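Local coordinates for adenine phosphoribosyltransferase (Leishmania donovani, PDB 1QB7), which probably catalyses the conversion of adenine and 5-phospho-alpha-D-ribose 1-diphosphate into AMP and diphosphate, a step of purine salvage, and works as a homodimer, at residues 100-105 with 126-131; 109-114 with 158-163; 148-153 with 178-183; 166-171 with 195-200. All blocks are in the same frame, centred on the assembly; numbering follows the deposited sequence. Where two conformers were deposited one is given.

Interaction 1 of 4, residues 100-105 with 126-131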
loop_
_atom_site.group_PDB
_atom_site.type_symbol
_atom_site.label_atom_id
_atom_site.label_comp_id
_atom_site.label_asym_id
_atom_site.label_seq_id
_atom_site.Cartn_x
_atom_site.Cartn_y
_atom_site.Cartn_z
ATOM N N MET A 100 2.794 -7.895 4.877
ATOM C CA MET A 100 4.101 -8.536 4.907
ATOM C C MET A 100 5.096 -7.421 4.588
ATOM O O MET A 100 5.071 -6.841 3.501
ATOM C CB MET A 100 4.222 -9.674 3.895
ATOM C CG MET A 100 5.555 -10.402 4.008
ATOM S SD MET A 100 5.724 -11.820 2.922
ATOM C CE MET A 100 6.239 -11.025 1.411
ATOM N N ARG A 101 5.931 -7.087 5.564
ATOM C CA ARG A 101 6.908 -6.018 5.397
ATOM C C ARG A 101 8.252 -6.402 5.999
ATOM O O ARG A 101 8.362 -7.408 6.700
ATOM C CB ARG A 101 6.424 -4.746 6.103
ATOM C CG ARG A 101 4.925 -4.457 6.007
ATOM C CD ARG A 101 4.611 -3.061 6.522
ATOM N NE ARG A 101 5.242 -2.062 5.671
ATOM C CZ ARG A 101 5.135 -0.747 5.825
ATOM N NH1 ARG A 101 4.426 -0.237 6.822
ATOM N NH2 ARG A 101 5.759 0.059 4.980
ATOM N N LYS A 102 9.280 -5.606 5.711
ATOM C CA LYS A 102 10.596 -5.838 6.289
ATOM C C LYS A 102 10.443 -5.559 7.782
ATOM O O LYS A 102 9.559 -4.798 8.182
ATOM C CB LYS A 102 11.643 -4.907 5.673
ATOM C CG LYS A 102 12.078 -5.309 4.274
ATOM C CD LYS A 102 13.259 -4.483 3.793
ATOM C CE LYS A 102 13.632 -4.834 2.350
ATOM N NZ LYS A 102 13.938 -6.285 2.191
ATOM N N ALA A 103 11.283 -6.182 8.603
ATOM C CA ALA A 103 11.221 -6.017 10.053
ATOM C C ALA A 103 11.220 -4.565 10.521
ATOM O O ALA A 103 10.465 -4.207 11.423
ATOM C CB ALA A 103 12.355 -6.792 10.728
ATOM N N ASP A 104 12.019 -3.722 9.874
ATOM C CA ASP A 104 12.104 -2.317 10.263
ATOM C C ASP A 104 10.904 -1.447 9.876
ATOM O O ASP A 104 10.940 -0.221 10.036
ATOM C CB ASP A 104 13.420 -1.692 9.775
ATOM C CG ASP A 104 13.526 -1.618 8.255
ATOM O OD1 ASP A 104 12.579 -2.010 7.537
ATOM O OD2 ASP A 104 14.579 -1.147 7.773
ATOM N N LYS A 105 9.848 -2.087 9.373
ATOM C CA LYS A 105 8.620 -1.396 8.985
ATOM C C LYS A 105 7.402 -1.957 9.719
ATOM O O LYS A 105 6.350 -1.321 9.745
ATOM C CB LYS A 105 8.381 -1.504 7.472
ATOM C CG LYS A 105 9.371 -0.752 6.612
ATOM C CD LYS A 105 9.344 0.731 6.912
ATOM C CE LYS A 105 10.464 1.457 6.182
ATOM N NZ LYS A 105 10.367 1.252 4.709
ATOM N N GLU A 126 15.282 -10.747 0.190
ATOM C CA GLU A 126 14.735 -9.920 1.260
ATOM C C GLU A 126 14.128 -10.742 2.384
ATOM O O GLU A 126 13.366 -11.677 2.146
ATOM C CB GLU A 126 13.648 -8.995 0.715
ATOM C CG GLU A 126 14.013 -8.260 -0.556
ATOM C CD GLU A 126 12.845 -7.468 -1.109
ATOM O OE1 GLU A 126 12.549 -6.392 -0.550
ATOM O OE2 GLU A 126 12.218 -7.922 -2.092
ATOM N N VAL A 127 14.498 -10.412 3.612
ATOM C CA VAL A 127 13.932 -11.084 4.765
ATOM C C VAL A 127 12.647 -10.299 5.039
ATOM O O VAL A 127 12.696 -9.089 5.266
ATOM C CB VAL A 127 14.872 -11.004 5.985
ATOM C CG1 VAL A 127 14.205 -11.611 7.216
ATOM C CG2 VAL A 127 16.179 -11.718 5.677
ATOM N N MET A 128 11.502 -10.971 4.938
ATOM C CA MET A 128 10.208 -10.333 5.168
ATOM C C MET A 128 9.556 -10.859 6.442
ATOM O O MET A 128 9.897 -11.941 6.919
ATOM C CB MET A 128 9.302 -10.544 3.957
ATOM C CG MET A 128 9.843 -9.925 2.666
ATOM S SD MET A 128 9.920 -8.119 2.717
ATOM C CE MET A 128 8.214 -7.719 2.424
ATOM N N THR A 129 8.620 -10.088 6.995
ATOM C CA THR A 129 7.949 -10.467 8.237
ATOM C C THR A 129 6.445 -10.198 8.271
ATOM O O THR A 129 5.884 -9.526 7.406
ATOM C CB THR A 129 8.525 -9.680 9.456
ATOM O OG1 THR A 129 8.117 -8.306 9.378
ATOM C CG2 THR A 129 10.044 -9.742 9.496
ATOM N N ILE A 130 5.817 -10.760 9.296
ATOM C CA ILE A 130 4.404 -10.561 9.604
ATOM C C ILE A 130 4.405 -10.593 11.131
ATOM O O ILE A 130 5.307 -11.176 11.742
ATOM C CB ILE A 130 3.441 -11.686 9.089
ATOM C CG1 ILE A 130 3.809 -13.044 9.687
ATOM C CG2 ILE A 130 3.367 -11.695 7.562
ATOM C CD1 ILE A 130 2.784 -14.113 9.413
ATOM N N ARG A 131 3.437 -9.930 11.749
ATOM C CA ARG A 131 3.365 -9.929 13.198
ATOM C C ARG A 131 2.949 -11.321 13.664
ATOM O O ARG A 131 2.074 -11.953 13.075
ATOM C CB ARG A 131 2.360 -8.886 13.696
ATOM C CG ARG A 131 2.416 -8.647 15.207
ATOM C CD ARG A 131 1.257 -7.794 15.714
ATOM N NE ARG A 131 -0.021 -8.491 15.590
ATOM C CZ ARG A 131 -0.874 -8.341 14.580
ATOM N NH1 ARG A 131 -0.614 -7.492 13.587
ATOM N NH2 ARG A 131 -2.003 -9.038 14.564
HETATM O O HOH W 1 16.144 -8.065 4.038
HETATM O O HOH W 2 13.263 -8.037 7.649
#
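Arg-101 O is gripped twice by Thr-129: Thr-129 N lies 2.7 Å from Arg-101 O, and Thr-129 OG1 lies 2.8 Å from Arg-101 O. The two donors reach the carbonyl from opposite faces of its plane, with the hydroxyl 38° out of it. Thr-129 OG1 stands between its own backbone N and carbonyl carbon (chi1 71°), which turns it onto the acceptor that the Thr-129 N-H also uses; it has Asn-106 as a further partner. The return bond, Arg-101 N to Thr-129 O at 3.1 Å, completes an antiparallel hydrogen-bonded pair. It is a single bridge, by which the chain leaving edge strand 97-100 of the central sheet joins the antiparallel pair of strands 110-112 and 129-131. The guanidinium of Arg-101 points elsewhere, to a salt bridge with Asp-79.

Beyond the bridge, the side chains of Met-100 and Met-128 cross at about a right angle, with Met-100 CG 3.8 Å from Met-128 CB. Met-128 CE comes within 3.4 Å of Met-100 O. At the more exposed end, Lys-102 NZ forms a salt bridge of 3.1 Å to Glu-126 OE1, using the anti lone pair of that oxygen. A water accepts from Ala-103 N and donates to Val-127 O, with 2.7 Å between the water oxygen and Val-127 O.

Interaction 2 of 4, residues 109-114 with 158-163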
loop_
_atom_site.group_PDB
_atom_site.type_symbol
_atom_site.label_atom_id
_atom_site.label_comp_id
_atom_site.label_asym_id
_atom_site.label_seq_id
_atom_site.Cartn_x
_atom_site.Cartn_y
_atom_site.Cartn_z
ATOM N N LEU A 109 5.571 -8.347 17.938
ATOM C CA LEU A 109 6.504 -9.463 17.866
ATOM C C LEU A 109 6.351 -9.961 16.441
ATOM O O LEU A 109 5.234 -10.186 15.981
ATOM C CB LEU A 109 6.113 -10.580 18.829
ATOM C CG LEU A 109 6.226 -10.284 20.313
ATOM C CD1 LEU A 109 5.897 -11.551 21.081
ATOM C CD2 LEU A 109 7.628 -9.803 20.630
ATOM N N LEU A 110 7.463 -10.137 15.743
ATOM C CA LEU A 110 7.406 -10.569 14.354
ATOM C C LEU A 110 7.986 -11.942 14.093
ATOM O O LEU A 110 8.720 -12.491 14.913
ATOM C CB LEU A 110 8.162 -9.574 13.472
ATOM C CG LEU A 110 7.959 -8.070 13.647
ATOM C CD1 LEU A 110 8.887 -7.353 12.682
ATOM C CD2 LEU A 110 6.503 -7.680 13.408
ATOM N N ILE A 111 7.618 -12.493 12.941
ATOM C CA ILE A 111 8.129 -13.774 12.467
ATOM C C ILE A 111 8.833 -13.385 11.170
ATOM O O ILE A 111 8.228 -12.723 10.330
ATOM C CB ILE A 111 6.997 -14.774 12.099
ATOM C CG1 ILE A 111 6.054 -14.988 13.286
ATOM C CG2 ILE A 111 7.607 -16.111 11.640
ATOM C CD1 ILE A 111 4.880 -15.899 12.979
ATOM N N ARG A 112 10.106 -13.748 11.015
ATOM C CA ARG A 112 10.837 -13.411 9.791
ATOM C C ARG A 112 11.021 -14.615 8.874
ATOM O O ARG A 112 11.141 -15.749 9.342
ATOM C CB ARG A 112 12.198 -12.783 10.107
ATOM C CG ARG A 112 13.216 -13.738 10.708
ATOM C CD ARG A 112 14.602 -13.112 10.735
ATOM N NE ARG A 112 15.613 -14.027 11.262
ATOM C CZ ARG A 112 15.998 -14.060 12.532
ATOM N NH1 ARG A 112 15.467 -13.218 13.411
ATOM N NH2 ARG A 112 16.919 -14.929 12.923
ATOM N N SER A 113 11.041 -14.359 7.567
ATOM C CA SER A 113 11.217 -15.413 6.573
ATOM C C SER A 113 12.684 -15.835 6.463
ATOM O O SER A 113 13.576 -15.165 6.980
ATOM C CB SER A 113 10.688 -14.964 5.207
ATOM O OG SER A 113 11.445 -13.885 4.687
ATOM N N GLU A 114 12.925 -16.944 5.772
ATOM C CA GLU A 114 14.271 -17.475 5.607
ATOM C C GLU A 114 14.548 -17.669 4.128
ATOM O O GLU A 114 14.452 -18.782 3.608
ATOM C CB GLU A 114 14.384 -18.806 6.349
ATOM C CG GLU A 114 14.100 -18.679 7.838
ATOM C CD GLU A 114 14.116 -20.002 8.579
ATOM O OE1 GLU A 114 14.257 -21.063 7.931
ATOM O OE2 GLU A 114 13.981 -19.976 9.821
ATOM N N LEU A 158 4.929 -17.801 1.620
ATOM C CA LEU A 158 4.637 -19.212 1.871
ATOM C C LEU A 158 5.250 -19.665 3.194
ATOM O O LEU A 158 4.597 -20.324 3.992
ATOM C CB LEU A 158 5.170 -20.080 0.723
ATOM C CG LEU A 158 4.700 -19.707 -0.689
ATOM C CD1 LEU A 158 5.379 -20.589 -1.729
ATOM C CD2 LEU A 158 3.195 -19.822 -0.786
ATOM N N GLN A 159 6.499 -19.283 3.438
ATOM C CA GLN A 159 7.183 -19.657 4.670
ATOM C C GLN A 159 6.473 -19.103 5.900
ATOM O O GLN A 159 6.272 -19.813 6.881
ATOM C CB GLN A 159 8.630 -19.157 4.648
ATOM C CG GLN A 159 9.501 -19.821 3.593
ATOM C CD GLN A 159 10.891 -19.218 3.514
ATOM O OE1 GLN A 159 11.105 -18.060 3.877
ATOM N NE2 GLN A 159 11.843 -20.000 3.014
ATOM N N LEU A 160 6.098 -17.828 5.834
ATOM C CA LEU A 160 5.427 -17.161 6.943
ATOM C C LEU A 160 4.068 -17.778 7.259
ATOM O O LEU A 160 3.719 -17.949 8.427
ATOM C CB LEU A 160 5.311 -15.658 6.666
ATOM C CG LEU A 160 6.644 -14.896 6.647
ATOM C CD1 LEU A 160 6.454 -13.506 6.068
ATOM C CD2 LEU A 160 7.251 -14.838 8.051
ATOM N N VAL A 161 3.314 -18.137 6.222
ATOM C CA VAL A 161 2.004 -18.760 6.409
ATOM C C VAL A 161 2.165 -20.171 6.997
ATOM O O VAL A 161 1.458 -20.539 7.931
ATOM C CB VAL A 161 1.193 -18.801 5.086
ATOM C CG1 VAL A 161 -0.110 -19.560 5.287
ATOM C CG2 VAL A 161 0.893 -17.388 4.604
ATOM N N GLU A 162 3.120 -20.942 6.479
ATOM C CA GLU A 162 3.366 -22.294 6.990
ATOM C C GLU A 162 3.795 -22.244 8.457
ATOM O O GLU A 162 3.286 -23.000 9.278
ATOM C CB GLU A 162 4.440 -23.030 6.167
ATOM C CG GLU A 162 5.018 -24.279 6.816
ATOM C CD GLU A 162 6.109 -24.920 5.980
ATOM O OE1 GLU A 162 6.921 -24.186 5.372
ATOM O OE2 GLU A 162 6.152 -26.166 5.938
ATOM N N ALA A 163 4.730 -21.352 8.777
ATOM C CA ALA A 163 5.225 -21.209 10.142
ATOM C C ALA A 163 4.107 -20.815 11.106
ATOM O O ALA A 163 4.175 -21.106 12.303
ATOM C CB ALA A 163 6.346 -20.189 10.188
#
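Gln-159 uses both ends of its side-chain amide on the backbone of Glu-114. Glu-114 N donates to Gln-159 OE1 at 2.9 Å, and Gln-159 NE2 donates to Glu-114 O, also at 2.9 Å. The N-H...O angles, 155° and 154°, are nearly equal, so both bonds are moderately bent. Glu-114 O lies close to the Gln-159 amide plane, whereas NE2 stands 55° out of the Glu-114 carbonyl plane. This two-point pairing fixes the rotation of the amide, and an extended chain beyond CG carries it out from the helix.

Here helix 152-163 of the phosphoribosyltransferase domain packs against strand 110-112, which continues in a parallel beta ladder with a strand of the second subunit. The carboxylate of Glu-114 also reaches that subunit, where OE2 bonds to Gly-228 N of the second subunit.

Next to the amide, Ser-113 CB rests 3.4 Å from Gln-159 OE1, while Ser-113 OG is engaged by Ser-156 and Met-128. Leu-160 works through one methyl: CD2 packs on the carbonyl oxygen of Ile-111, 3.3 Å from Ile-111 O, and the apolar contact proper is Leu-160 CD2 to Ile-111 CG2 at 3.8 Å. These two side chains pass alongside one another, running oppositely.

Interaction 3 of 4, residues 148-153 with 178-183. With ADE (adenine), chain C.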
loop_
_atom_site.group_PDB
_atom_site.type_symbol
_atom_site.label_atom_id
_atom_site.label_comp_id
_atom_site.label_asym_id
_atom_site.label_seq_id
_atom_site.Cartn_x
_atom_site.Cartn_y
_atom_site.Cartn_z
ATOM N N LEU A 148 4.332 -10.970 -10.394
ATOM C CA LEU A 148 5.065 -12.156 -9.969
ATOM C C LEU A 148 6.263 -12.212 -10.911
ATOM O O LEU A 148 6.119 -12.553 -12.086
ATOM C CB LEU A 148 4.245 -13.440 -10.105
ATOM C CG LEU A 148 5.029 -14.684 -9.647
ATOM C CD1 LEU A 148 5.300 -14.627 -8.157
ATOM C CD2 LEU A 148 4.280 -15.948 -9.989
ATOM N N ALA A 149 7.417 -11.780 -10.414
ATOM C CA ALA A 149 8.642 -11.771 -11.202
ATOM C C ALA A 149 9.537 -12.952 -10.818
ATOM O O ALA A 149 9.331 -14.057 -11.307
ATOM C CB ALA A 149 9.363 -10.452 -11.022
ATOM N N THR A 150 10.509 -12.739 -9.934
ATOM C CA THR A 150 11.395 -13.829 -9.510
ATOM C C THR A 150 10.773 -14.703 -8.415
ATOM O O THR A 150 11.228 -15.820 -8.173
ATOM C CB THR A 150 12.762 -13.314 -9.026
ATOM O OG1 THR A 150 12.584 -12.492 -7.866
ATOM C CG2 THR A 150 13.444 -12.513 -10.121
ATOM N N GLY A 151 9.755 -14.178 -7.735
ATOM C CA GLY A 151 9.079 -14.937 -6.699
ATOM C C GLY A 151 9.747 -15.020 -5.343
ATOM O O GLY A 151 9.354 -15.851 -4.519
ATOM N N GLY A 152 10.739 -14.165 -5.098
ATOM C CA GLY A 152 11.424 -14.175 -3.821
ATOM C C GLY A 152 10.480 -13.892 -2.669
ATOM O O GLY A 152 10.440 -14.636 -1.684
ATOM N N THR A 153 9.704 -12.821 -2.789
ATOM C CA THR A 153 8.761 -12.465 -1.734
ATOM C C THR A 153 7.601 -13.446 -1.650
ATOM O O THR A 153 7.038 -13.645 -0.578
ATOM C CB THR A 153 8.239 -11.027 -1.887
ATOM O OG1 THR A 153 7.827 -10.802 -3.239
ATOM C CG2 THR A 153 9.331 -10.027 -1.513
ATOM N N PRO A 178 6.205 -14.977 -16.866
ATOM C CA PRO A 178 6.522 -16.403 -17.039
ATOM C C PRO A 178 7.975 -16.753 -17.381
ATOM O O PRO A 178 8.474 -17.816 -16.989
ATOM C CB PRO A 178 5.535 -16.844 -18.125
ATOM C CG PRO A 178 5.262 -15.578 -18.884
ATOM C CD PRO A 178 5.132 -14.570 -17.790
ATOM N N PHE A 179 8.661 -15.842 -18.065
ATOM C CA PHE A 179 10.048 -16.059 -18.454
ATOM C C PHE A 179 10.947 -16.301 -17.245
ATOM O O PHE A 179 11.920 -17.050 -17.328
ATOM C CB PHE A 179 10.562 -14.860 -19.250
ATOM C CG PHE A 179 11.981 -15.002 -19.712
ATOM C CD1 PHE A 179 12.289 -15.781 -20.822
ATOM C CD2 PHE A 179 13.013 -14.355 -19.041
ATOM C CE1 PHE A 179 13.608 -15.917 -21.255
ATOM C CE2 PHE A 179 14.335 -14.485 -19.468
ATOM C CZ PHE A 179 14.631 -15.266 -20.579
ATOM N N LEU A 180 10.619 -15.661 -16.127
ATOM C CA LEU A 180 11.401 -15.793 -14.906
ATOM C C LEU A 180 11.133 -17.077 -14.120
ATOM O O LEU A 180 11.761 -17.322 -13.090
ATOM C CB LEU A 180 11.210 -14.556 -14.033
ATOM C CG LEU A 180 11.780 -13.282 -14.660
ATOM C CD1 LEU A 180 11.317 -12.053 -13.896
ATOM C CD2 LEU A 180 13.303 -13.367 -14.690
ATOM N N LYS A 181 10.181 -17.873 -14.598
ATOM C CA LYS A 181 9.837 -19.170 -14.005
ATOM C C LYS A 181 9.699 -19.272 -12.477
ATOM O O LYS A 181 10.064 -20.286 -11.882
ATOM C CB LYS A 181 10.819 -20.235 -14.515
ATOM C CG LYS A 181 10.722 -20.485 -16.015
ATOM C CD LYS A 181 11.953 -21.192 -16.546
ATOM C CE LYS A 181 11.860 -21.382 -18.052
ATOM N NZ LYS A 181 13.158 -21.831 -18.637
ATOM N N ALA A 182 9.116 -18.248 -11.859
ATOM C CA ALA A 182 8.920 -18.226 -10.410
ATOM C C ALA A 182 8.072 -19.403 -9.921
ATOM O O ALA A 182 8.437 -20.072 -8.954
ATOM C CB ALA A 182 8.286 -16.908 -9.984
ATOM N N ALA A 183 6.936 -19.641 -10.575
ATOM C CA ALA A 183 6.056 -20.744 -10.195
ATOM C C ALA A 183 6.759 -22.089 -10.368
ATOM O O ALA A 183 6.707 -22.934 -9.474
ATOM C CB ALA A 183 4.766 -20.709 -11.005
HETATM N N9 ADE C . 10.532 -7.258 -11.317
HETATM C C8 ADE C . 10.093 -6.633 -10.214
HETATM N N7 ADE C . 9.118 -5.750 -10.452
HETATM C C5 ADE C . 8.931 -5.831 -11.810
HETATM C C6 ADE C . 8.066 -5.173 -12.691
HETATM N N6 ADE C . 7.191 -4.262 -12.270
HETATM N N1 ADE C . 8.157 -5.510 -14.007
HETATM C C2 ADE C . 9.046 -6.430 -14.399
HETATM N N3 ADE C . 9.916 -7.114 -13.647
HETATM C C4 ADE C . 9.795 -6.754 -12.353
HETATM O O HOH W 3 7.902 -15.658 -12.979
#
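Ala-182 CB and Ala-149 O meet at 3.3 Å in the tight part of this contact, where two helix starts come together. The same methyl lies 3.6 Å from Thr-150 O. Leu-148 CG, anti to its backbone N (chi1 -180°), is thereby set 4.0 Å from Ala-182 CB, so the methyl sits among two carbonyl oxygens and a leucine branch point. Gly-151, at the N-cap of helix 152-163, has a positive phi (79°) and brings its backbone N to 3.8 Å from Ala-182 CB. A water bridges the two buried backbones here, donating to Ala-149 O at 2.7 Å and accepting from Ala-182 N at 3.1 Å, at the start of helix 182-192.

The looser side is the rim formed by Leu-180 and exposed Thr-150. Leu-180 CB still touches Ala-149 O, and Leu-180 CD1 reaches Ala-149 CB at 3.8 Å, but CD1 comes no nearer to Thr-150 than 4.1 Å, at Thr-150 N.

Ala-149 CB also touches bound adenine, whose base is hydrogen-bonded to Ala-42 and Arg-81. Thr-153 belongs to the magnesium site, and Thr-150 and Gly-151 line the AMP site in another structure of this enzyme. Loop 149-151, between strand 147-148 and helix 152-163, forms the latter part of the phosphoribosyl-diphosphate-binding motif of type I phosphoribosyltransferases, which begins at the end of strand 140-145.

Interaction 4 of 4, residues 166-171 with 195-200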
loop_
_atom_site.group_PDB
_atom_site.type_symbol
_atom_site.label_atom_id
_atom_site.label_comp_id
_atom_site.label_asym_id
_atom_site.label_seq_id
_atom_site.Cartn_x
_atom_site.Cartn_y
_atom_site.Cartn_z
ATOM N N ALA A 166 -0.772 -22.235 9.230
ATOM C CA ALA A 166 -1.905 -21.926 8.357
ATOM C C ALA A 166 -1.627 -22.459 6.955
ATOM O O ALA A 166 -0.538 -22.963 6.681
ATOM C CB ALA A 166 -2.129 -20.413 8.306
ATOM N N VAL A 167 -2.615 -22.360 6.071
ATOM C CA VAL A 167 -2.442 -22.821 4.695
ATOM C C VAL A 167 -2.639 -21.685 3.698
ATOM O O VAL A 167 -3.400 -20.741 3.939
ATOM C CB VAL A 167 -3.396 -24.010 4.325
ATOM C CG1 VAL A 167 -3.078 -25.238 5.170
ATOM C CG2 VAL A 167 -4.846 -23.615 4.504
ATOM N N VAL A 168 -1.894 -21.765 2.601
ATOM C CA VAL A 168 -1.969 -20.785 1.523
ATOM C C VAL A 168 -3.077 -21.205 0.555
ATOM O O VAL A 168 -3.103 -22.351 0.093
ATOM C CB VAL A 168 -0.623 -20.705 0.755
ATOM C CG1 VAL A 168 -0.767 -19.880 -0.523
ATOM C CG2 VAL A 168 0.454 -20.116 1.654
ATOM N N VAL A 169 -4.017 -20.298 0.301
ATOM C CA VAL A 169 -5.110 -20.562 -0.628
ATOM C C VAL A 169 -4.511 -20.519 -2.025
ATOM O O VAL A 169 -4.638 -21.469 -2.803
ATOM C CB VAL A 169 -6.229 -19.498 -0.509
ATOM C CG1 VAL A 169 -7.262 -19.671 -1.615
ATOM C CG2 VAL A 169 -6.900 -19.608 0.848
ATOM N N GLU A 170 -3.821 -19.419 -2.313
ATOM C CA GLU A 170 -3.169 -19.212 -3.595
ATOM C C GLU A 170 -2.376 -17.915 -3.575
ATOM O O GLU A 170 -2.601 -17.049 -2.727
ATOM C CB GLU A 170 -4.205 -19.151 -4.727
ATOM C CG GLU A 170 -5.161 -17.974 -4.619
ATOM C CD GLU A 170 -6.407 -18.126 -5.468
ATOM O OE1 GLU A 170 -6.744 -19.260 -5.859
ATOM O OE2 GLU A 170 -7.062 -17.104 -5.737
ATOM N N MET A 171 -1.406 -17.827 -4.480
ATOM C CA MET A 171 -0.586 -16.639 -4.642
ATOM C C MET A 171 -1.185 -15.945 -5.857
ATOM O O MET A 171 -1.195 -16.513 -6.949
ATOM C CB MET A 171 0.862 -17.029 -4.926
ATOM C CG MET A 171 1.780 -15.874 -5.340
ATOM S SD MET A 171 2.050 -14.604 -4.083
ATOM C CE MET A 171 2.173 -13.131 -5.104
ATOM N N LYS A 195 4.788 -27.887 -4.261
ATOM C CA LYS A 195 4.150 -28.367 -5.481
ATOM C C LYS A 195 2.654 -28.097 -5.520
ATOM O O LYS A 195 2.103 -27.831 -6.584
ATOM C CB LYS A 195 4.387 -29.873 -5.633
ATOM C CG LYS A 195 3.741 -30.498 -6.860
ATOM C CD LYS A 195 3.789 -32.024 -6.807
ATOM C CE LYS A 195 3.004 -32.646 -7.958
ATOM N NZ LYS A 195 2.979 -34.139 -7.889
ATOM N N ASP A 196 2.006 -28.152 -4.360
ATOM C CA ASP A 196 0.567 -27.937 -4.272
ATOM C C ASP A 196 0.119 -26.488 -4.129
ATOM O O ASP A 196 -1.079 -26.227 -4.012
ATOM C CB ASP A 196 -0.039 -28.789 -3.147
ATOM C CG ASP A 196 0.089 -30.286 -3.408
ATOM O OD1 ASP A 196 -0.120 -30.717 -4.567
ATOM O OD2 ASP A 196 0.403 -31.033 -2.456
ATOM N N ILE A 197 1.067 -25.552 -4.141
ATOM C CA ILE A 197 0.742 -24.133 -4.023
ATOM C C ILE A 197 0.226 -23.624 -5.362
ATOM O O ILE A 197 0.916 -23.722 -6.371
ATOM C CB ILE A 197 1.980 -23.273 -3.635
ATOM C CG1 ILE A 197 2.554 -23.715 -2.281
ATOM C CG2 ILE A 197 1.607 -21.788 -3.616
ATOM C CD1 ILE A 197 1.587 -23.611 -1.117
ATOM N N LYS A 198 -0.981 -23.068 -5.366
ATOM C CA LYS A 198 -1.563 -22.543 -6.589
ATOM C C LYS A 198 -1.173 -21.084 -6.846
ATOM O O LYS A 198 -1.175 -20.254 -5.934
ATOM C CB LYS A 198 -3.085 -22.667 -6.562
ATOM C CG LYS A 198 -3.728 -22.116 -7.812
ATOM C CD LYS A 198 -5.242 -22.097 -7.746
ATOM C CE LYS A 198 -5.826 -23.491 -7.758
ATOM N NZ LYS A 198 -7.311 -23.428 -7.785
ATOM N N PHE A 199 -0.803 -20.802 -8.090
ATOM C CA PHE A 199 -0.440 -19.461 -8.523
ATOM C C PHE A 199 -1.454 -19.014 -9.566
ATOM O O PHE A 199 -1.756 -19.766 -10.489
ATOM C CB PHE A 199 0.946 -19.453 -9.178
ATOM C CG PHE A 199 2.083 -19.596 -8.213
ATOM C CD1 PHE A 199 2.549 -20.854 -7.850
ATOM C CD2 PHE A 199 2.682 -18.469 -7.657
ATOM C CE1 PHE A 199 3.599 -20.990 -6.947
ATOM C CE2 PHE A 199 3.735 -18.590 -6.749
ATOM C CZ PHE A 199 4.192 -19.854 -6.392
ATOM N N ILE A 200 -2.021 -17.825 -9.397
ATOM C CA ILE A 200 -2.954 -17.293 -10.385
ATOM C C ILE A 200 -2.540 -15.871 -10.760
ATOM O O ILE A 200 -2.069 -15.100 -9.916
ATOM C CB ILE A 200 -4.444 -17.300 -9.923
ATOM C CG1 ILE A 200 -4.660 -16.342 -8.756
ATOM C CG2 ILE A 200 -4.896 -18.714 -9.575
ATOM C CD1 ILE A 200 -6.100 -15.915 -8.589
HETATM O O HOH W 4 -2.679 -23.387 -3.057
HETATM O O HOH W 5 -7.711 -21.807 -5.300
#
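Met-171 and Phe-199 form a parallel bridge between neighbouring strands, 167-173 and 199-201, in the central sheet of the phosphoribosyltransferase fold. Two backbone hydrogen bonds define it: Met-171 N to Lys-198 O at 2.8 Å, then Ile-200 N to Met-171 O at 2.9 Å. Both are nearly straight, with angles at hydrogen of 167° and 170°, so Met-171 bonds to the residues before and after its bridge partner, as parallel pairing requires. A CA-H...O contact from Phe-199 CA to Met-171 O, 3.4 Å, adds to them.

Water extends the link where the strands separate: one molecule accepts from Lys-198 N at 2.9 Å and also lies close to Val-169 O.

Among the apolar contacts, Met-171 CG, anti to its backbone N (chi1 171°), lies beside the Phe-199 ring, and Met-171 CB is 3.6 Å from Phe-199 CD2. Phe-199 also meets His-187. Nearer the start of strand 167-173, Val-168 CB approaches Ile-197 CD1 at 4.1 Å.

Charged groups gather around Glu-170. Its carboxylate binds Arg-64 and Tyr-65 through OE2, which would be expected to stabilise the charged form. Glu-170 and Lys-198 run side by side, but their charged atoms are not in contact; a water donates to Glu-170 OE1 and accepts from Lys-198 NZ. Glu-170 OE2 also has a methyl against it, Ile-200 CD1 at 3.2 Å.

The first contact along the chain starts where it leaves strand 97-100; interaction 1 closes that loop at 126-131. Interaction 2 opens inside the loop, at 109-114, and closes later on helix 152-163, so the two cross; they also touch through the pairing of strands 110-112 and 129-131. Interaction 3 opens at 148-153, before interaction 2 has closed, and crosses it. Interaction 4 opens at 166-171, before interaction 3 closes at 178-183, so these cross too. Interaction 1 is in series with 3 and 4, and 2 with 4; none nests. Together they tie the strands at the dimer interface, helix 152-163, the ligand-site loop and the central sheet; Phe-199 packs on Leu-148 and Ala-183.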